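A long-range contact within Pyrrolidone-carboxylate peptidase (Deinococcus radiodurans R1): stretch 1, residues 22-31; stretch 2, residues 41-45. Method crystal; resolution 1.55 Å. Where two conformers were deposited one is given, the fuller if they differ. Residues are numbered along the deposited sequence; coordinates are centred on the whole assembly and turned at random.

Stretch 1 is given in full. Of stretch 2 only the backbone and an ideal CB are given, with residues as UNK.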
# COMPACT_ATOMS: atom_id res chain seq x y z
N SER B 22 18.85 -4.32 -12.14
CA SER B 22 18.83 -4.88 -13.49
C SER B 22 20.22 -4.81 -14.12
O SER B 22 20.64 -5.75 -14.82
CB SER B 22 17.76 -4.16 -14.36
OG SER B 22 18.11 -2.82 -14.69
N ALA B 23 20.98 -3.75 -13.84
CA ALA B 23 22.37 -3.72 -14.29
C ALA B 23 23.18 -4.83 -13.67
O ALA B 23 24.01 -5.46 -14.34
CB ALA B 23 23.00 -2.37 -13.96
N GLN B 24 23.02 -5.04 -12.36
CA GLN B 24 23.81 -6.08 -11.69
C GLN B 24 23.51 -7.45 -12.27
O GLN B 24 24.41 -8.27 -12.43
CB GLN B 24 23.51 -6.06 -10.19
CG GLN B 24 23.85 -4.77 -9.50
CD GLN B 24 25.31 -4.65 -9.24
OE1 GLN B 24 26.08 -5.61 -9.46
NE2 GLN B 24 25.74 -3.46 -8.80
N ALA B 25 22.23 -7.74 -12.50
CA ALA B 25 21.88 -9.06 -13.03
C ALA B 25 22.41 -9.24 -14.45
O ALA B 25 22.91 -10.33 -14.77
CB ALA B 25 20.36 -9.23 -13.00
N ALA B 26 22.27 -8.22 -15.30
CA ALA B 26 22.81 -8.36 -16.66
C ALA B 26 24.31 -8.59 -16.61
O ALA B 26 24.85 -9.44 -17.35
CB ALA B 26 22.48 -7.11 -17.50
N GLN B 27 25.02 -7.87 -15.74
CA GLN B 27 26.46 -8.04 -15.65
C GLN B 27 26.84 -9.45 -15.23
O GLN B 27 27.76 -10.05 -15.80
CB GLN B 27 27.06 -7.01 -14.69
CG GLN B 27 28.56 -6.73 -14.93
CD GLN B 27 28.79 -5.84 -16.18
OE1 GLN B 27 27.89 -5.14 -16.63
NE2 GLN B 27 30.04 -5.78 -16.65
N GLU B 28 26.13 -10.01 -14.23
CA GLU B 28 26.50 -11.32 -13.72
C GLU B 28 26.19 -12.43 -14.71
O GLU B 28 26.92 -13.45 -14.73
CB GLU B 28 25.73 -11.63 -12.43
CG GLU B 28 26.04 -10.81 -11.22
CD GLU B 28 25.31 -11.41 -10.02
OE1 GLU B 28 25.55 -12.62 -9.73
OE2 GLU B 28 24.46 -10.72 -9.40
N LEU B 29 25.17 -12.25 -15.55
CA LEU B 29 24.74 -13.33 -16.42
C LEU B 29 25.35 -13.25 -17.81
O LEU B 29 25.20 -14.20 -18.60
CB LEU B 29 23.20 -13.34 -16.51
CG LEU B 29 22.55 -13.66 -15.16
CD1 LEU B 29 21.03 -13.42 -15.29
CD2 LEU B 29 22.83 -15.09 -14.67
N HIS B 30 26.12 -12.20 -18.12
CA HIS B 30 26.73 -12.15 -19.45
C HIS B 30 27.56 -13.40 -19.75
O HIS B 30 28.39 -13.82 -18.94
CB HIS B 30 27.66 -10.93 -19.61
CG HIS B 30 28.37 -10.92 -20.92
ND1 HIS B 30 27.68 -10.78 -22.12
CD2 HIS B 30 29.68 -11.10 -21.26
CE1 HIS B 30 28.53 -10.85 -23.12
NE2 HIS B 30 29.76 -11.03 -22.63
N GLY B 31 27.38 -13.95 -20.95
CA GLY B 31 28.11 -15.12 -21.38
C GLY B 31 27.59 -16.45 -20.88
O GLY B 31 28.15 -17.49 -21.24
N UNK B 41 24.07 -12.67 -24.17
CA UNK B 41 24.89 -11.49 -24.44
C UNK B 41 24.25 -10.34 -23.69
O UNK B 41 23.12 -9.98 -23.99
CB UNK B 41 25.00 -11.19 -25.94
N UNK B 42 24.96 -9.74 -22.74
CA UNK B 42 24.37 -8.66 -21.95
C UNK B 42 24.86 -7.28 -22.41
O UNK B 42 25.99 -7.12 -22.89
CB UNK B 42 24.70 -8.86 -20.47
N UNK B 43 24.02 -6.27 -22.16
CA UNK B 43 24.38 -4.87 -22.37
C UNK B 43 23.64 -3.99 -21.38
O UNK B 43 22.54 -4.32 -20.92
CB UNK B 43 24.07 -4.44 -23.80
N UNK B 44 24.27 -2.90 -21.02
CA UNK B 44 23.61 -1.90 -20.21
C UNK B 44 23.15 -0.74 -21.07
O UNK B 44 23.85 -0.32 -22.00
CB UNK B 44 24.54 -1.41 -19.10
N UNK B 45 21.95 -0.27 -20.78
CA UNK B 45 21.37 0.88 -21.46
C UNK B 45 21.33 2.12 -20.55
O UNK B 45 21.12 2.01 -19.33
CB UNK B 45 19.96 0.54 -21.95

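The strand 41-45 runs against the helix 22-29 at 151° between their N-to-C directions, so it begins near the helix's C-terminal end and finishes past Ala23. The axes come within 7.4 Å, close packing that leaves little depth for side chains directly between the two backbones.

At position 41 the backbone is extended (phi/psi -116/118) and CA-to-CB points away from the helix. The one landmark is the imidazole of His30, whose CE1 lies 4.5 Å from the ideal CB. With so light a demand, polar, aliphatic or aromatic residues would all fit; an aromatic one gains a ring to meet. The deposited residue is His41, chi1 t. The edge of the His30 ring is turned toward the face of the His41 ring in an offset arrangement, with centroids 5.4 Å apart and planes at 81°.

Position 42 is the tight one. Its CB points toward the helix, 3.2 Å from Ala26 O and 3.7 Å from His30 CB, so there is little room for bulk and an acceptor waits at the helix's last turn. The amides there point back along the helix, and Ala26 O receives only weak bonds, 3.1 Å from His30 N and 3.4 Å from Leu29 N. A small residue fits, and a small donor fits best: serine foremost, with alanine and, less comfortably, cysteine as lesser candidates; a threonine bonded to Ala26 O would press its methyl on Ala26 CB. The residue is Ser42, chi1 m, and its OG donates to Ala26 O at 2.8 Å. The backbone adds a bond that does not depend on the side chain: Ser42 N donates to His30 ND1 at 3.0 Å, nearly straight at 174° and near the plane of the imidazole, where the ring nitrogen's lone pair lies.

At position 43 CB points away, with nothing of stretch 1 within 5.5 Å. This contact leaves the choice wide; the residue is Ala43.

Position 44 sends its CB sideways, 5.4 Å from Ala23 CB. The methyls of Ala23 and Ala26 offer a shallow apolar surface, but a short side chain would hardly reach it. Leucine, methionine or isoleucine would suit. Leu44, with chi1 m and chi2 t, bends its end toward the helix: CD2 lies 3.8 Å from Ala23 CB and 4.0 Å from Ala26 CB, while CD1 comes 4.0 Å from Gln27 OE1. Two conformers were deposited.

Position 45 is out of reach of stretch 1, which therefore sets no preference beyond what an extended backbone tolerates. The residue is Leu45.

Stretch 2 (41-45) HSALL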
# COMPACT_ATOMS: atom_id res chain seq x y z
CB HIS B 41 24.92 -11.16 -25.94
CG HIS B 41 25.68 -9.92 -26.25
ND1 HIS B 41 27.02 -9.93 -26.54
CD2 HIS B 41 25.29 -8.62 -26.26
CE1 HIS B 41 27.43 -8.69 -26.77
NE2 HIS B 41 26.40 -7.88 -26.58
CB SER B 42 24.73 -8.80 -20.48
OG SER B 42 24.30 -10.04 -19.99
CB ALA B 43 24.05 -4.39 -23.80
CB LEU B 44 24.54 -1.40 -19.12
CG LEU B 44 24.89 -2.50 -18.12
CD1 LEU B 44 25.64 -1.82 -16.98
CD2 LEU B 44 23.68 -3.29 -17.61
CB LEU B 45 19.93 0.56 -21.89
CG LEU B 45 19.83 -0.68 -22.82
CD1 LEU B 45 18.35 -1.01 -23.13
CD2 LEU B 45 20.53 -0.47 -24.15
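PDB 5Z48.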